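PDB 4XGU: putative pachytene checkpoint protein 2 from Caenorhabditis elegans, which binds and hydrolyses ATP as an AAA+ protein remodeler and probably plays a key role in chromosome recombination during meiosis. Local coordinates for residues S383-A386 against I387-P391; M330-S333 against S334-L338; L372-I375 against A376-A379. All coordinates share one frame; numbering follows the deposited sequence.

Interaction 1: residues S383-A386 against I387-P391; sequences SGRA and ISMLP. With ADP (adenosine-5'-diphosphate), chain H.
Arg385 and Met389 meet one turn apart at the start of helix 384-397, beside the ribose of ADP. With CG anti to the backbone N (chi1 -174°), the arginine runs out extended along the sugar. Its CB lies 3.4 Å from O4' of ADP, CG stays against the same oxygen and C4', and the chain then leaves the ribose as CD and NE carry the guanidinium outward. At the tip, NH1 comes to 3.7 Å from Met389 SD, approaching obliquely; Met389 keeps CG beside its backbone N, against Arg385 O, and bends at chi2, with SD facing NH1. With an alanine here only CB would remain at O4', and the ribose edge next to CG and Met389 SD would probably be left less covered. Asp311 of a neighbouring subunit packs on the same arginine.

Ser388 OG donates a weak bond of 3.3 Å to Gly384 O and lies 3.5 Å from C1' of ADP. The Gly384 backbone lies over the adenine, its C 3.8 Å from C8 of ADP. Ser383 caps the helix, its OG accepting from Ala386 N at 3.2 Å, while Ile387 N binds Ser383 O and the Ile387 side chain turns to helix 324-340. An arginine at the start of this lid helix, next to the nucleotide, is consistent with the sensor 2 position of AAA+ ATPases.

Interaction 2: residues M330-S333 against S334-L338; sequences MLKS and SIMEL. With ADP (adenosine-5'-diphosphate), chain H.
The carbonyl group of Met330 is gripped from both faces by Ser334. The backbone N of Ser334 stands 2.9 Å from Met330 O, tilted 21° from the carbonyl plane, while Ser334 OG arrives from the opposite face at 3.0 Å, 37° out of that plane. Keeping OG beside its own backbone N (chi1 -63°) lets the hydroxyl turn back to the oxygen already used by the helix. The second flat group is the adenine of ADP: the extended side chain of Met330 sets its CE over one face of the base, 3.5 Å from C6 and 3.4 Å from N6.

On another side of helix 324-340, Lys332 and Met336 are in van der Waals contact, Lys332 CE lying 3.8 Å from Met336 CG. The lysine chain bends at chi2 and takes its NZ onward to a salt bridge with Asp357, whereas Met336 packs on Trp354. Between these sides, Ile335 lays CG1 against Leu331 O at 3.2 Å. Glu337 N bonds to Ser333 O, but the Glu337 carboxylate looks elsewhere: it pairs with Arg340 and accepts from Asn165 N of a neighbouring subunit.

The buried hydroxyl of Ser334 thus has its hydrogen-bond partner within its own helix, while its CB packs against Pro391 of helix 384-397. Methionine supplies the base with a nonpolar surface, making contact by dispersion, and the charged ends of Lys332 and Glu337 have their partners outside 330-338.

Interaction 3: residues L372-I375 against A376-A379; sequences LFKI and AQEA
Ala376 joins the preceding turn through its backbone N, which bonds to Leu372 O at 3.1 Å, and its CB lies 3.2 Å from Phe373 O. Gln377 comes next. Its N donates to Phe373 O at 3.0 Å, and its side chain, extended beyond CG, runs past the Phe373 ring. The amide is turned 50° from the ring plane, with NE2 standing obliquely 4.0 Å from Phe373 CE1, while Gln377 CG touches the same ring carbon. The aromatic ring has a further partner in Arg365, which makes a cation-pi contact with it.

These residues form the later turns of helix 367-378, one of the helices of the C-terminal lid of this AAA+ protein. Leu372 and Ile375 face inward here, onto Leu331 of helix 324-340 and Met409 of helix 405-420, and the polar side chains take the outer side.

Glu378 brings the charged part of the contact. Its N makes weak bonds to Ile375 O and Lys374 O, and its CG presses on Lys374 O at 3.1 Å. Because the glutamate chain bends at chi2 (-71°), its carboxylate swings back along the helix to Lys374, whose own chain is bent at chi2 and chi4. Lys374 NZ meets Glu378 OE2 at 2.9 Å in an i to i+4 salt bridge, one turn apart, coming from above the carboxylate plane, 36° out of it; Lys374 CE also lies alongside this oxygen. Ala379 follows, its CB 3.6 Å from Ile375 O and directed against Val416 of helix 405-420.

Overall arrangement
All three contacts lie within the C-terminal lid, each along a single helix. Interactions 1 and 2 are buried and both touch ADP and a neighbouring subunit; interaction 3 is partly exposed, away from the nucleotide, and meets no other chain. The helices of interactions 1 and 2 pack directly, Ile387 CD1 lying 3.6 Å from Met330 SD, and Gly384 and Met330 approach the same face of the adenine. Interaction 2 meets interaction 3 through Ile335 CD1, 4.0 Å from Leu372 CD2. The chemistry follows the setting: short side chains, methionine and an arginine shank beside the nucleotide, hydroxyls returning to backbone carbonyls, and a lysine-glutamate salt bridge on the outer side of 372-379.

Interaction 1: residues S383-A386 against I387-P391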
loop_
_atom_site.group_PDB
_atom_site.type_symbol
_atom_site.label_atom_id
_atom_site.label_comp_id
_atom_site.label_asym_id
_atom_site.label_seq_id
_atom_site.Cartn_x
_atom_site.Cartn_y
_atom_site.Cartn_z
ATOM N N SER B 383 17.122 -13.803 31.305
ATOM C CA SER B 383 18.167 -13.499 30.334
ATOM C C SER B 383 19.499 -13.259 31.030
ATOM O O SER B 383 19.561 -13.186 32.256
ATOM C CB SER B 383 17.790 -12.276 29.498
ATOM O OG SER B 383 17.764 -11.104 30.296
ATOM N N GLY B 384 20.561 -13.134 30.238
ATOM C CA GLY B 384 21.886 -12.877 30.769
ATOM C C GLY B 384 21.943 -11.570 31.530
ATOM O O GLY B 384 22.542 -11.493 32.603
ATOM N N ARG B 385 21.310 -10.539 30.980
ATOM C CA ARG B 385 21.257 -9.243 31.643
ATOM C C ARG B 385 20.487 -9.349 32.949
ATOM O O ARG B 385 20.903 -8.799 33.963
ATOM C CB ARG B 385 20.617 -8.188 30.738
ATOM C CG ARG B 385 20.665 -6.779 31.309
ATOM C CD ARG B 385 20.005 -5.775 30.375
ATOM N NE ARG B 385 20.252 -4.397 30.792
ATOM C CZ ARG B 385 19.469 -3.713 31.619
ATOM N NH1 ARG B 385 18.380 -4.276 32.126
ATOM N NH2 ARG B 385 19.776 -2.464 31.944
ATOM N N ALA B 386 19.373 -10.076 32.918
ATOM C CA ALA B 386 18.524 -10.253 34.094
ATOM C C ALA B 386 19.271 -10.945 35.232
ATOM O O ALA B 386 19.065 -10.625 36.403
ATOM C CB ALA B 386 17.269 -11.039 33.728
ATOM N N ILE B 387 20.136 -11.891 34.882
ATOM C CA ILE B 387 20.939 -12.600 35.875
ATOM C C ILE B 387 21.952 -11.654 36.514
ATOM O O ILE B 387 22.257 -11.763 37.701
ATOM C CB ILE B 387 21.668 -13.802 35.252
ATOM C CG1 ILE B 387 20.654 -14.823 34.738
ATOM C CG2 ILE B 387 22.591 -14.460 36.259
ATOM C CD1 ILE B 387 21.279 -15.965 33.972
ATOM N N SER B 388 22.457 -10.715 35.719
ATOM C CA SER B 388 23.366 -9.692 36.223
ATOM C C SER B 388 22.642 -8.722 37.148
ATOM O O SER B 388 23.256 -8.109 38.019
ATOM C CB SER B 388 24.009 -8.925 35.068
ATOM O OG SER B 388 24.823 -9.777 34.287
ATOM N N MET B 389 21.333 -8.586 36.942
ATOM C CA MET B 389 20.504 -7.695 37.749
ATOM C C MET B 389 20.154 -8.320 39.095
ATOM O O MET B 389 19.890 -7.614 40.061
ATOM C CB MET B 389 19.211 -7.335 37.005
ATOM C CG MET B 389 19.391 -6.704 35.628
ATOM S SD MET B 389 19.376 -4.900 35.609
ATOM C CE MET B 389 21.069 -4.535 36.051
ATOM N N LEU B 390 20.146 -9.648 39.149
ATOM C CA LEU B 390 19.699 -10.375 40.339
ATOM C C LEU B 390 20.392 -10.030 41.670
ATOM O O LEU B 390 19.708 -9.900 42.686
ATOM C CB LEU B 390 19.821 -11.882 40.098
ATOM C CG LEU B 390 18.669 -12.533 39.333
ATOM C CD1 LEU B 390 18.876 -14.034 39.261
ATOM C CD2 LEU B 390 17.336 -12.201 39.989
ATOM N N PRO B 391 21.736 -9.900 41.686
ATOM C CA PRO B 391 22.395 -9.686 42.985
ATOM C C PRO B 391 21.907 -8.469 43.775
ATOM O O PRO B 391 21.759 -8.572 44.992
ATOM C CB PRO B 391 23.864 -9.507 42.598
ATOM C CG PRO B 391 24.009 -10.295 41.356
ATOM C CD PRO B 391 22.727 -10.078 40.610
HETATM P PB ADP H . 22.671 -6.946 24.084
HETATM O O1B ADP H . 22.273 -8.390 23.907
HETATM O O2B ADP H . 23.795 -6.509 23.177
HETATM O O3B ADP H . 21.508 -5.980 24.135
HETATM P PA ADP H . 24.507 -5.910 25.967
HETATM O O1A ADP H . 25.760 -6.378 25.266
HETATM O O2A ADP H . 24.020 -4.491 25.785
HETATM O O3A ADP H . 23.304 -6.912 25.571
HETATM O "O5'" ADP H . 24.734 -6.149 27.541
HETATM C "C5'" ADP H . 23.852 -6.957 28.315
HETATM C "C4'" ADP H . 24.327 -6.948 29.762
HETATM O "O4'" ADP H . 23.977 -8.185 30.388
HETATM C "C3'" ADP H . 25.836 -6.802 29.853
HETATM O "O3'" ADP H . 26.178 -5.517 30.381
HETATM C "C2'" ADP H . 26.303 -7.899 30.787
HETATM O "O2'" ADP H . 26.667 -7.336 32.051
HETATM C "C1'" ADP H . 25.114 -8.830 30.963
HETATM N N9 ADP H . 25.362 -10.075 30.192
HETATM C C8 ADP H . 24.661 -10.466 29.111
HETATM N N7 ADP H . 25.119 -11.646 28.620
HETATM C C5 ADP H . 26.143 -12.030 29.399
HETATM C C6 ADP H . 27.072 -13.180 29.436
HETATM N N6 ADP H . 26.984 -14.170 28.517
HETATM N N1 ADP H . 28.002 -13.207 30.415
HETATM C C2 ADP H . 28.093 -12.223 31.332
HETATM N N3 ADP H . 27.283 -11.148 31.359
HETATM C C4 ADP H . 26.302 -10.995 30.436
#

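Interaction 2: residues M330-S333 against S334-L338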
loop_
_atom_site.group_PDB
_atom_site.type_symbol
_atom_site.label_atom_id
_atom_site.label_comp_id
_atom_site.label_asym_id
_atom_site.label_seq_id
_atom_site.Cartn_x
_atom_site.Cartn_y
_atom_site.Cartn_z
ATOM N N MET B 330 27.232 -17.745 35.780
ATOM C CA MET B 330 26.953 -16.347 36.073
ATOM C C MET B 330 26.612 -16.153 37.544
ATOM O O MET B 330 27.105 -15.227 38.189
ATOM C CB MET B 330 25.810 -15.835 35.202
ATOM C CG MET B 330 26.074 -15.936 33.715
ATOM S SD MET B 330 24.657 -15.376 32.762
ATOM C CE MET B 330 25.253 -15.620 31.092
ATOM N N LEU B 331 25.763 -17.032 38.067
ATOM C CA LEU B 331 25.354 -16.966 39.463
ATOM C C LEU B 331 26.544 -17.154 40.393
ATOM O O LEU B 331 26.663 -16.463 41.404
ATOM C CB LEU B 331 24.284 -18.017 39.758
ATOM C CG LEU B 331 22.954 -17.840 39.027
ATOM C CD1 LEU B 331 21.957 -18.896 39.473
ATOM C CD2 LEU B 331 22.400 -16.447 39.263
ATOM N N LYS B 332 27.424 -18.087 40.046
ATOM C CA LYS B 332 28.621 -18.342 40.839
ATOM C C LYS B 332 29.544 -17.129 40.812
ATOM O O LYS B 332 30.113 -16.750 41.833
ATOM C CB LYS B 332 29.357 -19.584 40.327
ATOM C CG LYS B 332 30.547 -20.003 41.180
ATOM C CD LYS B 332 31.865 -19.786 40.450
ATOM C CE LYS B 332 33.051 -20.177 41.322
ATOM N NZ LYS B 332 34.349 -19.988 40.617
ATOM N N SER B 333 29.677 -16.519 39.639
ATOM C CA SER B 333 30.518 -15.338 39.474
ATOM C C SER B 333 29.980 -14.154 40.266
ATOM O O SER B 333 30.748 -13.340 40.774
ATOM C CB SER B 333 30.632 -14.966 37.998
ATOM O OG SER B 333 31.094 -16.066 37.236
ATOM N N SER B 334 28.658 -14.059 40.365
ATOM C CA SER B 334 28.027 -12.994 41.135
ATOM C C SER B 334 28.332 -13.151 42.621
ATOM O O SER B 334 28.715 -12.191 43.290
ATOM C CB SER B 334 26.514 -12.982 40.906
ATOM O OG SER B 334 26.199 -12.696 39.555
ATOM N N ILE B 335 28.168 -14.369 43.130
ATOM C CA ILE B 335 28.427 -14.659 44.535
ATOM C C ILE B 335 29.893 -14.424 44.887
ATOM O O ILE B 335 30.204 -13.828 45.917
ATOM C CB ILE B 335 28.046 -16.109 44.887
ATOM C CG1 ILE B 335 26.562 -16.346 44.611
ATOM C CG2 ILE B 335 28.371 -16.419 46.339
ATOM C CD1 ILE B 335 26.123 -17.772 44.840
ATOM N N MET B 336 30.791 -14.888 44.023
ATOM C CA MET B 336 32.224 -14.728 44.255
ATOM C C MET B 336 32.626 -13.257 44.261
ATOM O O MET B 336 33.506 -12.850 45.021
ATOM C CB MET B 336 33.028 -15.492 43.202
ATOM C CG MET B 336 32.890 -16.999 43.308
ATOM S SD MET B 336 33.119 -17.570 45.003
ATOM C CE MET B 336 34.834 -17.125 45.280
ATOM N N GLU B 337 31.975 -12.465 43.414
ATOM C CA GLU B 337 32.214 -11.027 43.370
ATOM C C GLU B 337 31.624 -10.349 44.597
ATOM O O GLU B 337 32.188 -9.388 45.121
ATOM C CB GLU B 337 31.628 -10.420 42.092
ATOM C CG GLU B 337 31.607 -8.895 42.058
ATOM C CD GLU B 337 32.991 -8.273 41.967
ATOM O OE1 GLU B 337 33.984 -9.015 41.801
ATOM O OE2 GLU B 337 33.087 -7.030 42.058
ATOM N N LEU B 338 30.485 -10.856 45.056
ATOM C CA LEU B 338 29.862 -10.346 46.271
ATOM C C LEU B 338 30.730 -10.630 47.491
ATOM O O LEU B 338 30.718 -9.876 48.464
ATOM C CB LEU B 338 28.476 -10.958 46.463
ATOM C CG LEU B 338 27.341 -10.413 45.599
ATOM C CD1 LEU B 338 26.079 -11.228 45.823
ATOM C CD2 LEU B 338 27.095 -8.943 45.903
HETATM P PB ADP H . 22.671 -6.946 24.084
HETATM O O1B ADP H . 22.273 -8.390 23.907
HETATM O O2B ADP H . 23.795 -6.509 23.177
HETATM O O3B ADP H . 21.508 -5.980 24.135
HETATM P PA ADP H . 24.507 -5.910 25.967
HETATM O O1A ADP H . 25.760 -6.378 25.266
HETATM O O2A ADP H . 24.020 -4.491 25.785
HETATM O O3A ADP H . 23.304 -6.912 25.571
HETATM O "O5'" ADP H . 24.734 -6.149 27.541
HETATM C "C5'" ADP H . 23.852 -6.957 28.315
HETATM C "C4'" ADP H . 24.327 -6.948 29.762
HETATM O "O4'" ADP H . 23.977 -8.185 30.388
HETATM C "C3'" ADP H . 25.836 -6.802 29.853
HETATM O "O3'" ADP H . 26.178 -5.517 30.381
HETATM C "C2'" ADP H . 26.303 -7.899 30.787
HETATM O "O2'" ADP H . 26.667 -7.336 32.051
HETATM C "C1'" ADP H . 25.114 -8.830 30.963
HETATM N N9 ADP H . 25.362 -10.075 30.192
HETATM C C8 ADP H . 24.661 -10.466 29.111
HETATM N N7 ADP H . 25.119 -11.646 28.620
HETATM C C5 ADP H . 26.143 -12.030 29.399
HETATM C C6 ADP H . 27.072 -13.180 29.436
HETATM N N6 ADP H . 26.984 -14.170 28.517
HETATM N N1 ADP H . 28.002 -13.207 30.415
HETATM C C2 ADP H . 28.093 -12.223 31.332
HETATM N N3 ADP H . 27.283 -11.148 31.359
HETATM C C4 ADP H . 26.302 -10.995 30.436
#

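Interaction 3: residues L372-I375 against A376-A379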
loop_
_atom_site.group_PDB
_atom_site.type_symbol
_atom_site.label_atom_id
_atom_site.label_comp_id
_atom_site.label_asym_id
_atom_site.label_seq_id
_atom_site.Cartn_x
_atom_site.Cartn_y
_atom_site.Cartn_z
ATOM N N LEU B 372 23.013 -24.543 44.138
ATOM C CA LEU B 372 23.116 -23.389 43.251
ATOM C C LEU B 372 22.740 -23.765 41.823
ATOM O O LEU B 372 22.114 -22.981 41.111
ATOM C CB LEU B 372 24.530 -22.805 43.289
ATOM C CG LEU B 372 24.788 -21.588 42.398
ATOM C CD1 LEU B 372 23.801 -20.477 42.713
ATOM C CD2 LEU B 372 26.217 -21.099 42.561
ATOM N N PHE B 373 23.123 -24.970 41.411
ATOM C CA PHE B 373 22.755 -25.476 40.093
ATOM C C PHE B 373 21.245 -25.641 39.986
ATOM O O PHE B 373 20.656 -25.418 38.925
ATOM C CB PHE B 373 23.449 -26.809 39.811
ATOM C CG PHE B 373 23.219 -27.327 38.419
ATOM C CD1 PHE B 373 22.152 -28.168 38.141
ATOM C CD2 PHE B 373 24.067 -26.969 37.386
ATOM C CE1 PHE B 373 21.940 -28.640 36.860
ATOM C CE2 PHE B 373 23.862 -27.440 36.106
ATOM C CZ PHE B 373 22.798 -28.276 35.841
ATOM N N LYS B 374 20.627 -26.042 41.094
ATOM C CA LYS B 374 19.182 -26.220 41.156
ATOM C C LYS B 374 18.485 -24.879 40.953
ATOM O O LYS B 374 17.416 -24.808 40.349
ATOM C CB LYS B 374 18.779 -26.848 42.494
ATOM C CG LYS B 374 17.443 -27.583 42.483
ATOM C CD LYS B 374 16.300 -26.699 42.955
ATOM C CE LYS B 374 15.016 -27.499 43.094
ATOM N NZ LYS B 374 14.581 -28.075 41.791
ATOM N N ILE B 375 19.106 -23.817 41.460
ATOM C CA ILE B 375 18.603 -22.464 41.258
ATOM C C ILE B 375 18.670 -22.100 39.780
ATOM O O ILE B 375 17.741 -21.507 39.232
ATOM C CB ILE B 375 19.399 -21.433 42.084
ATOM C CG1 ILE B 375 19.240 -21.711 43.579
ATOM C CG2 ILE B 375 18.947 -20.016 41.761
ATOM C CD1 ILE B 375 19.960 -20.717 44.460
ATOM N N ALA B 376 19.775 -22.474 39.140
ATOM C CA ALA B 376 19.954 -22.243 37.711
ATOM C C ALA B 376 18.868 -22.948 36.903
ATOM O O ALA B 376 18.458 -22.467 35.846
ATOM C CB ALA B 376 21.332 -22.706 37.270
ATOM N N GLN B 377 18.406 -24.089 37.412
ATOM C CA GLN B 377 17.312 -24.823 36.785
ATOM C C GLN B 377 15.992 -24.070 36.921
ATOM O O GLN B 377 15.111 -24.186 36.070
ATOM C CB GLN B 377 17.175 -26.220 37.394
ATOM C CG GLN B 377 18.071 -27.276 36.768
ATOM C CD GLN B 377 17.763 -28.669 37.285
ATOM O OE1 GLN B 377 17.234 -28.832 38.385
ATOM N NE2 GLN B 377 18.085 -29.680 36.488
ATOM N N GLU B 378 15.860 -23.299 37.998
ATOM C CA GLU B 378 14.641 -22.538 38.235
ATOM C C GLU B 378 14.660 -21.218 37.474
ATOM O O GLU B 378 13.627 -20.573 37.318
ATOM C CB GLU B 378 14.443 -22.270 39.732
ATOM C CG GLU B 378 14.571 -23.492 40.642
ATOM C CD GLU B 378 13.414 -24.469 40.515
ATOM O OE1 GLU B 378 12.534 -24.263 39.652
ATOM O OE2 GLU B 378 13.382 -25.452 41.287
ATOM N N ALA B 379 15.837 -20.825 36.996
ATOM C CA ALA B 379 16.006 -19.534 36.335
ATOM C C ALA B 379 16.117 -19.670 34.822
ATOM O O ALA B 379 16.909 -18.974 34.191
ATOM C CB ALA B 379 17.235 -18.824 36.883
#